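Local coordinates for protein phospho-furanose lactonase (Mycoplasma synoviae, PDB 3OVG) that hydrolyses phosphorylated 1,4-lactones, D-xylono- and L-arabino-1,4-lactone 5-phosphate, as well as carboxy 1,4-lactones, using two zinc ions per subunit, at residues Y226-D240 with Y259-L273. Numbering follows the deposited sequence.
Sequences YEKVIKETGVTLCFD and YLVDKGLQKHITLSL
Leu237 lies beside Ile269 and Cys238 beside Thr270 where strands 236-239 and 269-271 run parallel in a phosphotriesterase-family TIM barrel, joined through helix 250-262 in a beta-alpha-beta unit. The N-H groups of Leu237 and Phe239 bond to the carbonyls of His268 (Leu237 N to His268 O, 2.9 Å) and Thr270, and Thr270 N bonds to Leu237 O (2.9 Å); a strand angle of 22° confirms the parallel sense. At the ladder's start the imidazole of His268 is met at an edge and over one face: ND1 donates to Val235 O (3.0 Å), which lies near the ring plane, while Ile230 CG2 sits over one face, 3.9 Å from the centroid, a CH-pi contact. Ile269 CG2 meets the Phe239 ring at its edge, and Leu260 CD1 approaches the same rim.

Between the helices, Glu227 reaches Tyr259 with CG anti to its backbone N (chi1 172°) and an extended chain. Tyr259 OH donates to Glu227 OE1 (2.5 Å) from above the carboxylate, whose plane stands 83° from the phenol ring. Lys231 NZ holds Glu227 OE2 in a salt bridge.

Toward the zinc site, Asp240 OD2 bonds the zinc ligand His216, while Ser272 OG donates to Phe239 O (2.8 Å) and accepts from a water (2.9 Å to OG).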
loop_
_atom_site.group_PDB
_atom_site.type_symbol
_atom_site.label_atom_id
_atom_site.label_comp_id
_atom_site.label_asym_id
_atom_site.label_seq_id
_atom_site.Cartn_x
_atom_site.Cartn_y
_atom_site.Cartn_z
ATOM N N TYR A 226 5.454 -29.336 -21.151
ATOM C CA TYR A 226 5.627 -28.768 -22.485
ATOM C C TYR A 226 5.339 -29.869 -23.511
ATOM O O TYR A 226 4.597 -29.706 -24.495
ATOM C CB TYR A 226 7.083 -28.290 -22.715
ATOM C CG TYR A 226 7.513 -27.077 -21.938
ATOM C CD1 TYR A 226 6.600 -26.313 -21.219
ATOM C CD2 TYR A 226 8.847 -26.657 -21.964
ATOM C CE1 TYR A 226 7.022 -25.185 -20.513
ATOM C CE2 TYR A 226 9.268 -25.545 -21.265
ATOM C CZ TYR A 226 8.359 -24.809 -20.551
ATOM O OH TYR A 226 8.792 -23.688 -19.876
ATOM N N GLU A 227 5.947 -31.008 -23.234
ATOM C CA GLU A 227 5.887 -32.133 -24.119
ATOM C C GLU A 227 4.451 -32.677 -24.217
ATOM O O GLU A 227 3.970 -32.988 -25.322
ATOM C CB GLU A 227 6.876 -33.207 -23.621
ATOM C CG GLU A 227 6.757 -34.491 -24.362
ATOM C CD GLU A 227 7.776 -35.518 -23.839
ATOM O OE1 GLU A 227 8.150 -35.430 -22.644
ATOM O OE2 GLU A 227 8.171 -36.394 -24.631
ATOM N N LYS A 228 3.787 -32.760 -23.061
ATOM C CA LYS A 228 2.404 -33.217 -22.956
ATOM C C LYS A 228 1.476 -32.354 -23.810
ATOM O O LYS A 228 0.609 -32.869 -24.549
ATOM C CB LYS A 228 1.918 -33.167 -21.496
ATOM C CG LYS A 228 0.486 -33.760 -21.273
ATOM C CD LYS A 228 0.033 -33.587 -19.805
ATOM C CE LYS A 228 -1.269 -34.312 -19.458
ATOM N NZ LYS A 228 -1.247 -35.762 -19.852
ATOM N N VAL A 229 1.644 -31.044 -23.688
ATOM C CA VAL A 229 0.758 -30.106 -24.383
ATOM C C VAL A 229 0.915 -30.265 -25.884
ATOM O O VAL A 229 -0.060 -30.452 -26.602
ATOM C CB VAL A 229 1.051 -28.652 -24.015
ATOM C CG1 VAL A 229 0.243 -27.718 -24.906
ATOM C CG2 VAL A 229 0.742 -28.419 -22.536
ATOM N N ILE A 230 2.153 -30.220 -26.348
ATOM C CA ILE A 230 2.423 -30.382 -27.764
ATOM C C ILE A 230 1.889 -31.715 -28.305
ATOM O O ILE A 230 1.163 -31.738 -29.317
ATOM C CB ILE A 230 3.919 -30.200 -28.081
ATOM C CG1 ILE A 230 4.311 -28.729 -27.841
ATOM C CG2 ILE A 230 4.213 -30.632 -29.513
ATOM C CD1 ILE A 230 5.790 -28.473 -27.712
ATOM N N LYS A 231 2.236 -32.800 -27.624
ATOM C CA LYS A 231 1.880 -34.129 -28.084
ATOM C C LYS A 231 0.380 -34.432 -28.005
ATOM O O LYS A 231 -0.136 -35.110 -28.875
ATOM C CB LYS A 231 2.659 -35.194 -27.321
ATOM C CG LYS A 231 4.031 -35.446 -27.901
ATOM C CD LYS A 231 4.881 -36.265 -26.967
ATOM C CE LYS A 231 6.142 -36.745 -27.702
ATOM N NZ LYS A 231 6.957 -37.687 -26.851
ATOM N N GLU A 232 -0.324 -33.909 -27.000
ATOM C CA GLU A 232 -1.759 -34.177 -26.893
ATOM C C GLU A 232 -2.610 -33.268 -27.777
ATOM O O GLU A 232 -3.742 -33.618 -28.128
ATOM C CB GLU A 232 -2.238 -34.107 -25.425
ATOM C CG GLU A 232 -1.564 -35.195 -24.537
ATOM C CD GLU A 232 -2.208 -35.339 -23.139
ATOM O OE1 GLU A 232 -3.197 -34.621 -22.857
ATOM O OE2 GLU A 232 -1.705 -36.171 -22.333
ATOM N N THR A 233 -2.086 -32.112 -28.155
ATOM C CA THR A 233 -2.922 -31.130 -28.865
ATOM C C THR A 233 -2.385 -30.638 -30.208
ATOM O O THR A 233 -3.159 -30.251 -31.096
ATOM C CB THR A 233 -3.236 -29.918 -27.981
ATOM O OG1 THR A 233 -2.050 -29.103 -27.818
ATOM C CG2 THR A 233 -3.757 -30.396 -26.610
ATOM N N GLY A 234 -1.068 -30.659 -30.360
ATOM C CA GLY A 234 -0.448 -30.288 -31.617
ATOM C C GLY A 234 -0.294 -28.781 -31.773
ATOM O O GLY A 234 0.001 -28.287 -32.871
ATOM N N VAL A 235 -0.520 -28.034 -30.696
ATOM C CA VAL A 235 -0.391 -26.578 -30.756
ATOM C C VAL A 235 1.090 -26.222 -30.739
ATOM O O VAL A 235 1.946 -27.103 -30.680
ATOM C CB VAL A 235 -1.151 -25.850 -29.617
ATOM C CG1 VAL A 235 -2.664 -26.124 -29.711
ATOM C CG2 VAL A 235 -0.591 -26.229 -28.247
ATOM N N THR A 236 1.388 -24.932 -30.837
ATOM C CA THR A 236 2.777 -24.441 -30.839
ATOM C C THR A 236 2.969 -23.571 -29.584
ATOM O O THR A 236 2.089 -22.756 -29.211
ATOM C CB THR A 236 3.064 -23.650 -32.148
ATOM O OG1 THR A 236 2.934 -24.529 -33.265
ATOM C CG2 THR A 236 4.453 -22.970 -32.160
ATOM N N LEU A 237 4.085 -23.797 -28.903
ATOM C CA LEU A 237 4.454 -23.020 -27.724
ATOM C C LEU A 237 5.295 -21.832 -28.175
ATOM O O LEU A 237 6.333 -22.019 -28.782
ATOM C CB LEU A 237 5.241 -23.897 -26.707
ATOM C CG LEU A 237 4.531 -25.200 -26.297
ATOM C CD1 LEU A 237 5.280 -26.023 -25.233
ATOM C CD2 LEU A 237 3.067 -24.909 -25.861
ATOM N N CYS A 238 4.815 -20.613 -27.924
ATOM C CA CYS A 238 5.590 -19.402 -28.183
ATOM C C CYS A 238 6.320 -18.999 -26.915
ATOM O O CYS A 238 5.727 -18.484 -25.993
ATOM C CB CYS A 238 4.703 -18.242 -28.656
ATOM S SG CYS A 238 5.664 -16.731 -29.023
ATOM N N PHE A 239 7.625 -19.237 -26.858
ATOM C CA PHE A 239 8.372 -18.869 -25.672
ATOM C C PHE A 239 8.838 -17.440 -25.708
ATOM O O PHE A 239 9.404 -16.998 -26.710
ATOM C CB PHE A 239 9.616 -19.766 -25.523
ATOM C CG PHE A 239 9.290 -21.167 -25.186
ATOM C CD1 PHE A 239 8.791 -21.487 -23.922
ATOM C CD2 PHE A 239 9.467 -22.183 -26.118
ATOM C CE1 PHE A 239 8.495 -22.805 -23.589
ATOM C CE2 PHE A 239 9.160 -23.500 -25.789
ATOM C CZ PHE A 239 8.670 -23.804 -24.525
ATOM N N ASP A 240 8.680 -16.729 -24.595
ATOM C CA ASP A 240 9.587 -15.612 -24.352
ATOM C C ASP A 240 10.490 -16.061 -23.189
ATOM O O ASP A 240 10.605 -17.266 -22.953
ATOM C CB ASP A 240 8.809 -14.344 -24.057
ATOM C CG ASP A 240 7.962 -14.486 -22.827
ATOM O OD1 ASP A 240 8.339 -13.887 -21.804
ATOM O OD2 ASP A 240 6.931 -15.196 -22.880
ATOM N N TYR A 259 15.465 -30.171 -24.751
ATOM C CA TYR A 259 14.701 -31.380 -24.453
ATOM C C TYR A 259 13.607 -31.581 -25.517
ATOM O O TYR A 259 13.484 -32.662 -26.112
ATOM C CB TYR A 259 14.123 -31.333 -23.027
ATOM C CG TYR A 259 13.158 -32.463 -22.696
ATOM C CD1 TYR A 259 13.630 -33.711 -22.244
ATOM C CD2 TYR A 259 11.786 -32.302 -22.850
ATOM C CE1 TYR A 259 12.746 -34.761 -21.947
ATOM C CE2 TYR A 259 10.884 -33.369 -22.558
ATOM C CZ TYR A 259 11.379 -34.580 -22.113
ATOM O OH TYR A 259 10.516 -35.625 -21.828
ATOM N N LEU A 260 12.840 -30.526 -25.785
ATOM C CA LEU A 260 11.740 -30.624 -26.731
ATOM C C LEU A 260 12.240 -30.975 -28.139
ATOM O O LEU A 260 11.597 -31.753 -28.859
ATOM C CB LEU A 260 10.954 -29.316 -26.784
ATOM C CG LEU A 260 10.213 -28.978 -25.507
ATOM C CD1 LEU A 260 9.475 -27.621 -25.668
ATOM C CD2 LEU A 260 9.230 -30.113 -25.185
ATOM N N VAL A 261 13.367 -30.387 -28.536
ATOM C CA VAL A 261 13.938 -30.688 -29.849
ATOM C C VAL A 261 14.389 -32.153 -29.895
ATOM O O VAL A 261 14.104 -32.862 -30.856
ATOM C CB VAL A 261 15.097 -29.689 -30.248
ATOM C CG1 VAL A 261 15.784 -30.115 -31.535
ATOM C CG2 VAL A 261 14.542 -28.273 -30.423
ATOM N N ASP A 262 15.070 -32.610 -28.854
ATOM C CA ASP A 262 15.493 -34.018 -28.802
ATOM C C ASP A 262 14.283 -34.994 -28.877
ATOM O O ASP A 262 14.384 -36.088 -29.437
ATOM C CB ASP A 262 16.312 -34.274 -27.536
ATOM C CG ASP A 262 17.720 -33.636 -27.600
ATOM O OD1 ASP A 262 18.058 -33.016 -28.635
ATOM O OD2 ASP A 262 18.493 -33.770 -26.614
ATOM N N LYS A 263 13.145 -34.585 -28.318
ATOM C CA LYS A 263 11.932 -35.396 -28.372
ATOM C C LYS A 263 11.225 -35.276 -29.709
ATOM O O LYS A 263 10.185 -35.908 -29.922
ATOM C CB LYS A 263 10.976 -35.033 -27.233
ATOM C CG LYS A 263 11.574 -35.216 -25.860
ATOM C CD LYS A 263 12.077 -36.671 -25.594
ATOM C CE LYS A 263 11.004 -37.549 -24.945
ATOM N NZ LYS A 263 11.609 -38.581 -24.000
ATOM N N GLY A 264 11.791 -34.476 -30.617
ATOM C CA GLY A 264 11.300 -34.436 -31.987
ATOM C C GLY A 264 10.199 -33.414 -32.173
ATOM O O GLY A 264 9.439 -33.458 -33.129
ATOM N N LEU A 265 10.165 -32.445 -31.272
ATOM C CA LEU A 265 9.078 -31.477 -31.257
ATOM C C LEU A 265 9.486 -30.102 -31.796
ATOM O O LEU A 265 8.788 -29.092 -31.547
ATOM C CB LEU A 265 8.530 -31.379 -29.815
ATOM C CG LEU A 265 8.028 -32.694 -29.164
ATOM C CD1 LEU A 265 7.345 -32.443 -27.795
ATOM C CD2 LEU A 265 7.036 -33.413 -30.101
ATOM N N GLN A 266 10.593 -30.033 -32.532
ATOM C CA GLN A 266 11.097 -28.728 -32.977
ATOM C C GLN A 266 10.149 -27.918 -33.881
ATOM O O GLN A 266 10.294 -26.697 -34.013
ATOM C CB GLN A 266 12.429 -28.868 -33.701
ATOM C CG GLN A 266 12.321 -29.531 -35.078
ATOM C CD GLN A 266 13.682 -29.927 -35.575
ATOM O OE1 GLN A 266 14.350 -30.757 -34.952
ATOM N NE2 GLN A 266 14.136 -29.297 -36.667
ATOM N N LYS A 267 9.200 -28.574 -34.523
ATOM C CA LYS A 267 8.235 -27.835 -35.344
ATOM C C LYS A 267 7.130 -27.131 -34.530
ATOM O O LYS A 267 6.301 -26.423 -35.106
ATOM C CB LYS A 267 7.582 -28.774 -36.352
ATOM C CG LYS A 267 8.559 -29.441 -37.340
ATOM C CD LYS A 267 8.824 -28.565 -38.562
ATOM C CE LYS A 267 9.808 -29.257 -39.525
ATOM N NZ LYS A 267 10.160 -28.318 -40.633
ATOM N N HIS A 268 7.131 -27.315 -33.210
ATOM C CA HIS A 268 6.084 -26.784 -32.332
ATOM C C HIS A 268 6.540 -25.691 -31.378
ATOM O O HIS A 268 5.929 -25.490 -30.332
ATOM C CB HIS A 268 5.452 -27.931 -31.570
ATOM C CG HIS A 268 4.729 -28.863 -32.471
ATOM N ND1 HIS A 268 3.375 -28.760 -32.710
ATOM C CD2 HIS A 268 5.182 -29.868 -33.260
ATOM C CE1 HIS A 268 3.019 -29.686 -33.586
ATOM N NE2 HIS A 268 4.097 -30.373 -33.931
ATOM N N ILE A 269 7.572 -24.957 -31.786
ATOM C CA ILE A 269 8.198 -23.966 -30.944
ATOM C C ILE A 269 8.416 -22.673 -31.719
ATOM O O ILE A 269 9.026 -22.673 -32.796
ATOM C CB ILE A 269 9.565 -24.469 -30.471
ATOM C CG1 ILE A 269 9.413 -25.805 -29.738
ATOM C CG2 ILE A 269 10.269 -23.406 -29.598
ATOM C CD1 ILE A 269 10.750 -26.388 -29.250
ATOM N N THR A 270 7.961 -21.553 -31.172
ATOM C CA THR A 270 8.407 -20.291 -31.728
ATOM C C THR A 270 9.074 -19.489 -30.616
ATOM O O THR A 270 9.053 -19.896 -29.439
ATOM C CB THR A 270 7.242 -19.492 -32.365
ATOM O OG1 THR A 270 6.215 -19.344 -31.397
ATOM C CG2 THR A 270 6.687 -20.242 -33.580
ATOM N N LEU A 271 9.680 -18.365 -30.982
ATOM C CA LEU A 271 10.411 -17.527 -30.027
ATOM C C LEU A 271 9.886 -16.086 -30.101
ATOM O O LEU A 271 9.215 -15.712 -31.055
ATOM C CB LEU A 271 11.906 -17.551 -30.321
ATOM C CG LEU A 271 12.747 -18.700 -29.735
ATOM C CD1 LEU A 271 14.214 -18.462 -30.063
ATOM C CD2 LEU A 271 12.537 -18.743 -28.220
ATOM N N SER A 272 10.218 -15.301 -29.086
ATOM C CA SER A 272 9.699 -13.951 -28.897
ATOM C C SER A 272 10.506 -13.316 -27.772
ATOM O O SER A 272 11.172 -14.024 -27.016
ATOM C CB SER A 272 8.230 -13.988 -28.503
ATOM O OG SER A 272 8.054 -14.591 -27.229
ATOM N N LEU A 273 10.477 -11.993 -27.677
ATOM C CA LEU A 273 11.074 -11.304 -26.538
ATOM C C LEU A 273 9.960 -10.826 -25.557
ATOM O O LEU A 273 10.190 -10.666 -24.346
ATOM C CB LEU A 273 11.966 -10.143 -27.007
ATOM C CG LEU A 273 13.403 -10.544 -27.357
ATOM C CD1 LEU A 273 13.803 -11.716 -26.467
ATOM C CD2 LEU A 273 13.572 -10.924 -28.795
HETATM O O HOH W 1 9.131 -38.134 -28.485
HETATM O O HOH W 2 5.574 -15.162 -25.912
#